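Local coordinates for protein probable porin (Pseudomonas aeruginosa, PDB 4FSP) that probably forms a beta-barrel porin channel that lets small solutes cross the outer membrane, at residues 277-282 with 323-328; 319-324 with 339-344. All blocks are in the same frame, centred on the assembly; numbering follows the deposited sequence.

Interaction 1 (277-282 with 323-328). With C8E ((hydroxyethyloxy)tri(ethyloxy)octane), chain C; C8E ((hydroxyethyloxy)tri(ethyloxy)octane), chain F.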
loop_
_atom_site.group_PDB
_atom_site.type_symbol
_atom_site.label_atom_id
_atom_site.label_comp_id
_atom_site.label_asym_id
_atom_site.label_seq_id
_atom_site.Cartn_x
_atom_site.Cartn_y
_atom_site.Cartn_z
ATOM N N GLY A 277 -9.945 0.930 22.647
ATOM C CA GLY A 277 -9.012 1.622 21.773
ATOM C C GLY A 277 -7.619 1.017 21.668
ATOM O O GLY A 277 -6.762 1.537 20.949
ATOM N N GLN A 278 -7.385 -0.085 22.372
ATOM C CA GLN A 278 -6.081 -0.732 22.307
ATOM C C GLN A 278 -6.060 -1.893 21.322
ATOM O O GLN A 278 -7.087 -2.518 21.072
ATOM C CB GLN A 278 -5.654 -1.219 23.695
ATOM C CG GLN A 278 -5.316 -0.085 24.648
ATOM C CD GLN A 278 -4.791 -0.594 25.966
ATOM O OE1 GLN A 278 -3.594 -0.509 26.248
ATOM N NE2 GLN A 278 -5.685 -1.131 26.785
ATOM N N ALA A 279 -4.878 -2.183 20.781
ATOM C CA ALA A 279 -4.690 -3.343 19.912
ATOM C C ALA A 279 -3.327 -3.982 20.133
ATOM O O ALA A 279 -2.313 -3.288 20.257
ATOM C CB ALA A 279 -4.868 -2.953 18.429
ATOM N N PHE A 280 -3.303 -5.310 20.182
ATOM C CA PHE A 280 -2.047 -6.029 20.312
ATOM C C PHE A 280 -1.907 -6.974 19.121
ATOM O O PHE A 280 -2.818 -7.735 18.801
ATOM C CB PHE A 280 -2.000 -6.831 21.607
ATOM C CG PHE A 280 -2.280 -6.027 22.847
ATOM C CD1 PHE A 280 -3.579 -5.806 23.272
ATOM C CD2 PHE A 280 -1.245 -5.533 23.614
ATOM C CE1 PHE A 280 -3.838 -5.089 24.420
ATOM C CE2 PHE A 280 -1.501 -4.814 24.771
ATOM C CZ PHE A 280 -2.799 -4.592 25.169
ATOM N N GLY A 281 -0.757 -6.932 18.473
ATOM C CA GLY A 281 -0.589 -7.659 17.241
ATOM C C GLY A 281 0.685 -8.464 17.235
ATOM O O GLY A 281 1.709 -8.072 17.799
ATOM N N LEU A 282 0.599 -9.602 16.562
ATOM C CA LEU A 282 1.688 -10.534 16.430
ATOM C C LEU A 282 1.742 -10.807 14.949
ATOM O O LEU A 282 0.704 -11.103 14.330
ATOM C CB LEU A 282 1.345 -11.817 17.184
ATOM C CG LEU A 282 2.325 -12.983 17.084
ATOM C CD1 LEU A 282 3.657 -12.573 17.655
ATOM C CD2 LEU A 282 1.783 -14.192 17.836
ATOM N N ARG A 323 3.331 -5.675 17.995
ATOM C CA ARG A 323 2.847 -4.336 17.721
ATOM C C ARG A 323 1.780 -3.934 18.736
ATOM O O ARG A 323 0.930 -4.738 19.110
ATOM C CB ARG A 323 2.290 -4.276 16.296
ATOM C CG ARG A 323 1.456 -3.047 16.028
ATOM C CD ARG A 323 1.026 -2.923 14.572
ATOM N NE ARG A 323 0.104 -1.801 14.428
ATOM C CZ ARG A 323 -0.054 -1.082 13.320
ATOM N NH1 ARG A 323 0.647 -1.368 12.229
ATOM N NH2 ARG A 323 -0.918 -0.076 13.307
ATOM N N TYR A 324 1.834 -2.686 19.184
ATOM C CA TYR A 324 0.817 -2.167 20.072
ATOM C C TYR A 324 0.260 -0.860 19.529
ATOM O O TYR A 324 1.026 0.045 19.187
ATOM C CB TYR A 324 1.414 -1.925 21.455
ATOM C CG TYR A 324 0.491 -1.172 22.379
ATOM C CD1 TYR A 324 -0.514 -1.830 23.072
ATOM C CD2 TYR A 324 0.630 0.190 22.573
ATOM C CE1 TYR A 324 -1.362 -1.156 23.928
ATOM C CE2 TYR A 324 -0.219 0.878 23.434
ATOM C CZ TYR A 324 -1.211 0.194 24.111
ATOM O OH TYR A 324 -2.067 0.854 24.967
ATOM N N ASP A 325 -1.068 -0.759 19.456
ATOM C CA ASP A 325 -1.729 0.499 19.102
ATOM C C ASP A 325 -2.581 0.986 20.256
ATOM O O ASP A 325 -3.144 0.180 21.002
ATOM C CB ASP A 325 -2.640 0.327 17.888
ATOM C CG ASP A 325 -1.880 -0.025 16.636
ATOM O OD1 ASP A 325 -1.525 -1.218 16.455
ATOM O OD2 ASP A 325 -1.640 0.892 15.827
ATOM N N CYS A 326 -2.680 2.305 20.391
ATOM C CA CYS A 326 -3.574 2.913 21.369
ATOM C C CYS A 326 -4.258 4.158 20.822
ATOM O O CYS A 326 -3.597 5.062 20.306
ATOM C CB CYS A 326 -2.825 3.263 22.656
ATOM S SG CYS A 326 -3.892 3.964 23.934
ATOM N N ASP A 327 -5.586 4.185 20.924
ATOM C CA ASP A 327 -6.385 5.361 20.596
ATOM C C ASP A 327 -6.754 6.018 21.916
ATOM O O ASP A 327 -7.347 5.381 22.788
ATOM C CB ASP A 327 -7.660 4.946 19.857
ATOM C CG ASP A 327 -8.433 6.135 19.286
ATOM O OD1 ASP A 327 -8.184 7.282 19.701
ATOM O OD2 ASP A 327 -9.301 5.920 18.413
ATOM N N PHE A 328 -6.401 7.286 22.085
ATOM C CA PHE A 328 -6.697 7.946 23.347
ATOM C C PHE A 328 -8.085 8.572 23.322
ATOM O O PHE A 328 -8.468 9.285 24.244
ATOM C CB PHE A 328 -5.603 8.959 23.704
ATOM C CG PHE A 328 -4.249 8.331 23.884
ATOM C CD1 PHE A 328 -3.906 7.719 25.081
ATOM C CD2 PHE A 328 -3.326 8.325 22.847
ATOM C CE1 PHE A 328 -2.659 7.120 25.248
ATOM C CE2 PHE A 328 -2.075 7.729 23.007
ATOM C CZ PHE A 328 -1.743 7.125 24.213
HETATM C C1 C8E C . 4.475 -0.301 24.760
HETATM C C2 C8E C . 3.510 -1.311 25.375
HETATM C C3 C8E C . 2.367 -0.602 26.097
HETATM C C4 C8E C . 1.313 -1.582 26.611
HETATM C C5 C8E C . 0.235 -0.888 27.447
HETATM C C6 C8E C . -0.920 -1.851 27.682
HETATM C C7 C8E C . -1.957 -1.387 28.701
HETATM C C8 C8E C . -2.994 -2.501 28.834
HETATM O O9 C8E C . -3.753 -2.440 30.024
HETATM C C10 C8E C . -5.089 -2.070 29.776
HETATM C C11 C8E C . -5.989 -3.305 29.751
HETATM O O12 C8E C . -7.141 -3.020 28.983
HETATM C C7 C8E F . 3.327 9.421 24.451
HETATM C C8 C8E F . 1.917 8.952 24.796
HETATM O O9 C8E F . 1.390 9.627 25.927
HETATM C C10 C8E F . 0.188 10.318 25.646
HETATM C C11 C8E F . -0.896 9.884 26.632
HETATM O O12 C8E F . -1.298 10.913 27.517
HETATM C C13 C8E F . -2.695 10.926 27.754
HETATM C C14 C8E F . -3.141 12.235 28.407
HETATM O O15 C8E F . -3.673 11.977 29.694
HETATM C C16 C8E F . -4.234 13.092 30.370
HETATM C C17 C8E F . -5.029 13.997 29.435
HETATM O O18 C8E F . -6.385 13.610 29.465
HETATM C C19 C8E F . -7.075 14.175 30.557
HETATM C C20 C8E F . -8.357 14.828 30.057
HETATM O O HOH W 1 -1.481 -3.794 17.494
#
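Y324 meets both Q278 and F280 along one side of its ring, on the face of the sheet that carries C326 and a bound detergent molecule. Its CG stands anti to the backbone N (chi1 170°), which swings the ring across to the neighbouring strand, leaving Y324 CD1 3.6 Å from A279 O. Q278 rises in extended form beside it until OE1 reaches the ring edge and accepts a hydrogen bond from Y324 OH; at 2.4 Å between Y324 OH and Q278 OE1 the bond is very short, so its exact length is best read with caution. The Q278 amide plane is nearly perpendicular to the ring, 87° apart. F280 runs alongside Y324 and points the same way, its CE2 3.6 Å from Y324 CD1. The two ring planes are inclined at 56°, an oblique pairing. The octyl chain of C8E (chain C) covers one face of Y324, with C5 3.8 Å from Y324 CZ, and also reaches the edge of F280.

The opposite face is polar. R323 extends alongside D325 and grips the carboxylate side-on: R323 NE makes a nearly straight, salt-bridging bond to D325 OD1, 2.7 Å away, meeting that oxygen on its syn lone pair, while NH2 reaches OD2. A279 packs its CB against D325 CB at 4.0 Å, and a water lies within hydrogen-bonding distance of D325 OD1 and A279 O, with more acceptors around it than it has protons. Between the two faces, the backbones pair A279 with D325 and G281 with R323 through reciprocal bonds; D327 N to G277 O, 2.9 Å, adds a bond at the end.

Antiparallel strands with an aromatic, detergent-covered face backed by a charged one are characteristic of an outer-membrane beta-barrel wall, where the detergent probably marks the lipid-facing side and the Arg-Asp pair the interior.

Interaction 2 (319-324 with 339-344); sequences SWQLRY and MTRYFS. With C8E ((hydroxyethyloxy)tri(ethyloxy)octane), chain C.
R323 and M339 meet where the arginine, leaving strand 318-327, passes over the methionine of strand 336-346. At its base, R323 CB rests 3.8 Å from R341 CB; CG comes next, 3.8 Å from T340 O. The extended chain then carries the guanidinium across M339, whose CG lies over one face, 3.6 Å from R323 NE, CZ and NH2 alike. M339 bends at chi2 and chi3 (-81° and -83°), bringing its CE over a face of the R341 guanidinium. At the tip, R323 NH1 stands 3.6 Å from R341 NH1, two like charges with their planes 84° apart. A water bridges them, accepting from both NH1 atoms and donating to Q321 OE1, 2.6 Å from the water oxygen; this shared acceptor probably eases the repulsion. D325 holds R323 through NE and NH2, and D362 holds R341, so each charge has its own acidic partner. Farther along, Q321 runs beside F343, with Q321 NE2 3.3 Å from F343 CE2, and that amide nitrogen also bonds to N305 and V304. Six backbone bonds join W320 to S344, L322 to Y342 and Y324 to T340. The two strands form a beta hairpin in the barrel wall, flanked by strand 278-288 beyond 318-327 and by strand 358-368 beyond 336-346.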
loop_
_atom_site.group_PDB
_atom_site.type_symbol
_atom_site.label_atom_id
_atom_site.label_comp_id
_atom_site.label_asym_id
_atom_site.label_seq_id
_atom_site.Cartn_x
_atom_site.Cartn_y
_atom_site.Cartn_z
ATOM N N SER A 319 10.917 -13.738 10.132
ATOM C CA SER A 319 10.816 -12.588 11.033
ATOM C C SER A 319 9.556 -12.615 11.896
ATOM O O SER A 319 8.522 -13.169 11.492
ATOM C CB SER A 319 10.856 -11.283 10.226
ATOM O OG SER A 319 9.761 -11.233 9.320
ATOM N N TRP A 320 9.651 -11.995 13.074
ATOM C CA TRP A 320 8.539 -11.895 14.025
ATOM C C TRP A 320 8.274 -10.441 14.310
ATOM O O TRP A 320 9.206 -9.636 14.337
ATOM C CB TRP A 320 8.905 -12.552 15.362
ATOM C CG TRP A 320 8.895 -14.029 15.334
ATOM C CD1 TRP A 320 9.969 -14.857 15.163
ATOM C CD2 TRP A 320 7.748 -14.878 15.484
ATOM N NE1 TRP A 320 9.557 -16.173 15.200
ATOM C CE2 TRP A 320 8.201 -16.213 15.396
ATOM C CE3 TRP A 320 6.383 -14.638 15.688
ATOM C CZ2 TRP A 320 7.335 -17.302 15.502
ATOM C CZ3 TRP A 320 5.525 -15.721 15.794
ATOM C CH2 TRP A 320 6.003 -17.033 15.699
ATOM N N GLN A 321 7.017 -10.112 14.577
ATOM C CA GLN A 321 6.647 -8.740 14.888
ATOM C C GLN A 321 5.719 -8.712 16.089
ATOM O O GLN A 321 4.812 -9.552 16.206
ATOM C CB GLN A 321 5.956 -8.067 13.682
ATOM C CG GLN A 321 5.548 -6.588 13.912
ATOM C CD GLN A 321 4.569 -6.055 12.866
ATOM O OE1 GLN A 321 3.925 -5.020 13.069
ATOM N NE2 GLN A 321 4.449 -6.765 11.737
ATOM N N LEU A 322 5.964 -7.753 16.983
ATOM C CA LEU A 322 5.018 -7.398 18.041
ATOM C C LEU A 322 4.605 -5.965 17.804
ATOM O O LEU A 322 5.435 -5.120 17.474
ATOM C CB LEU A 322 5.665 -7.472 19.423
ATOM C CG LEU A 322 5.666 -8.771 20.223
ATOM C CD1 LEU A 322 5.127 -9.925 19.415
ATOM C CD2 LEU A 322 7.078 -9.063 20.729
ATOM N N ARG A 323 3.331 -5.675 17.995
ATOM C CA ARG A 323 2.847 -4.336 17.721
ATOM C C ARG A 323 1.780 -3.934 18.736
ATOM O O ARG A 323 0.930 -4.738 19.110
ATOM C CB ARG A 323 2.290 -4.276 16.296
ATOM C CG ARG A 323 1.456 -3.047 16.028
ATOM C CD ARG A 323 1.026 -2.923 14.572
ATOM N NE ARG A 323 0.104 -1.801 14.428
ATOM C CZ ARG A 323 -0.054 -1.082 13.320
ATOM N NH1 ARG A 323 0.647 -1.368 12.229
ATOM N NH2 ARG A 323 -0.918 -0.076 13.307
ATOM N N TYR A 324 1.834 -2.686 19.184
ATOM C CA TYR A 324 0.817 -2.167 20.072
ATOM C C TYR A 324 0.260 -0.860 19.529
ATOM O O TYR A 324 1.026 0.045 19.187
ATOM C CB TYR A 324 1.414 -1.925 21.455
ATOM C CG TYR A 324 0.491 -1.172 22.379
ATOM C CD1 TYR A 324 -0.514 -1.830 23.072
ATOM C CD2 TYR A 324 0.630 0.190 22.573
ATOM C CE1 TYR A 324 -1.362 -1.156 23.928
ATOM C CE2 TYR A 324 -0.219 0.878 23.434
ATOM C CZ TYR A 324 -1.211 0.194 24.111
ATOM O OH TYR A 324 -2.067 0.854 24.967
ATOM N N MET A 339 1.287 4.328 18.024
ATOM C CA MET A 339 1.598 2.955 17.624
ATOM C C MET A 339 3.081 2.687 17.826
ATOM O O MET A 339 3.909 3.570 17.604
ATOM C CB MET A 339 1.203 2.703 16.159
ATOM C CG MET A 339 1.473 1.274 15.650
ATOM S SD MET A 339 3.185 0.941 15.138
ATOM C CE MET A 339 3.153 1.599 13.464
ATOM N N THR A 340 3.408 1.471 18.254
ATOM C CA THR A 340 4.794 1.026 18.327
ATOM C C THR A 340 4.871 -0.411 17.861
ATOM O O THR A 340 3.977 -1.204 18.146
ATOM C CB THR A 340 5.323 1.011 19.759
ATOM O OG1 THR A 340 4.709 2.063 20.509
ATOM C CG2 THR A 340 6.835 1.184 19.747
ATOM N N ARG A 341 5.948 -0.761 17.171
ATOM C CA ARG A 341 6.119 -2.135 16.720
ATOM C C ARG A 341 7.591 -2.497 16.664
ATOM O O ARG A 341 8.466 -1.644 16.458
ATOM C CB ARG A 341 5.446 -2.356 15.353
ATOM C CG ARG A 341 5.898 -1.363 14.273
ATOM C CD ARG A 341 5.132 -1.572 12.953
ATOM N NE ARG A 341 5.503 -0.570 11.951
ATOM C CZ ARG A 341 4.865 -0.388 10.802
ATOM N NH1 ARG A 341 3.825 -1.152 10.494
ATOM N NH2 ARG A 341 5.266 0.554 9.960
ATOM N N TYR A 342 7.860 -3.776 16.851
ATOM C CA TYR A 342 9.220 -4.263 16.827
ATOM C C TYR A 342 9.254 -5.487 15.924
ATOM O O TYR A 342 8.381 -6.364 16.020
ATOM C CB TYR A 342 9.677 -4.604 18.254
ATOM C CG TYR A 342 11.038 -5.238 18.300
ATOM C CD1 TYR A 342 12.183 -4.468 18.183
ATOM C CD2 TYR A 342 11.180 -6.607 18.462
ATOM C CE1 TYR A 342 13.437 -5.051 18.220
ATOM C CE2 TYR A 342 12.423 -7.199 18.504
ATOM C CZ TYR A 342 13.546 -6.417 18.377
ATOM O OH TYR A 342 14.789 -7.005 18.415
ATOM N N PHE A 343 10.239 -5.531 15.029
ATOM C CA PHE A 343 10.417 -6.674 14.135
ATOM C C PHE A 343 11.801 -7.238 14.368
ATOM O O PHE A 343 12.762 -6.481 14.514
ATOM C CB PHE A 343 10.421 -6.288 12.645
ATOM C CG PHE A 343 9.315 -5.374 12.201
ATOM C CD1 PHE A 343 9.432 -3.991 12.343
ATOM C CD2 PHE A 343 8.207 -5.890 11.538
ATOM C CE1 PHE A 343 8.429 -3.143 11.879
ATOM C CE2 PHE A 343 7.202 -5.047 11.080
ATOM C CZ PHE A 343 7.310 -3.674 11.250
ATOM N N SER A 344 11.919 -8.558 14.314
ATOM C CA SER A 344 13.214 -9.217 14.404
ATOM C C SER A 344 13.344 -10.288 13.319
ATOM O O SER A 344 12.478 -11.163 13.187
ATOM C CB SER A 344 13.390 -9.844 15.786
ATOM O OG SER A 344 14.549 -10.662 15.813
HETATM C C1 C8E C . 4.475 -0.301 24.760
HETATM C C2 C8E C . 3.510 -1.311 25.375
HETATM C C3 C8E C . 2.367 -0.602 26.097
HETATM C C4 C8E C . 1.313 -1.582 26.611
HETATM C C5 C8E C . 0.235 -0.888 27.447
HETATM C C6 C8E C . -0.920 -1.851 27.682
HETATM C C7 C8E C . -1.957 -1.387 28.701
HETATM C C8 C8E C . -2.994 -2.501 28.834
HETATM O O9 C8E C . -3.753 -2.440 30.024
HETATM C C10 C8E C . -5.089 -2.070 29.776
HETATM C C11 C8E C . -5.989 -3.305 29.751
HETATM O O12 C8E C . -7.141 -3.020 28.983
HETATM O O HOH W 2 2.570 -3.454 11.455
#

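Both interactions use strand 318-327, which pairs with 278-288 in interaction 1 and with 336-346 in interaction 2; R323 and Y324 belong to both. Three consecutive strands of the wall are thus joined, and both contacts are partly buried. Interaction 1 concentrates its side-chain packing on the detergent-covered aromatic face, whereas interaction 2 does so on the polar face, with its arginines, glutamine and bridging water. Contact between the two runs through both faces: D325 OD2 lies 3.1 Å from M339 CG, while L282 CD1 packs 3.5 Å from L322 CD1. Interaction 2 also includes W320 and L322, both exposed; interaction 1 has no exposed residue among those touching.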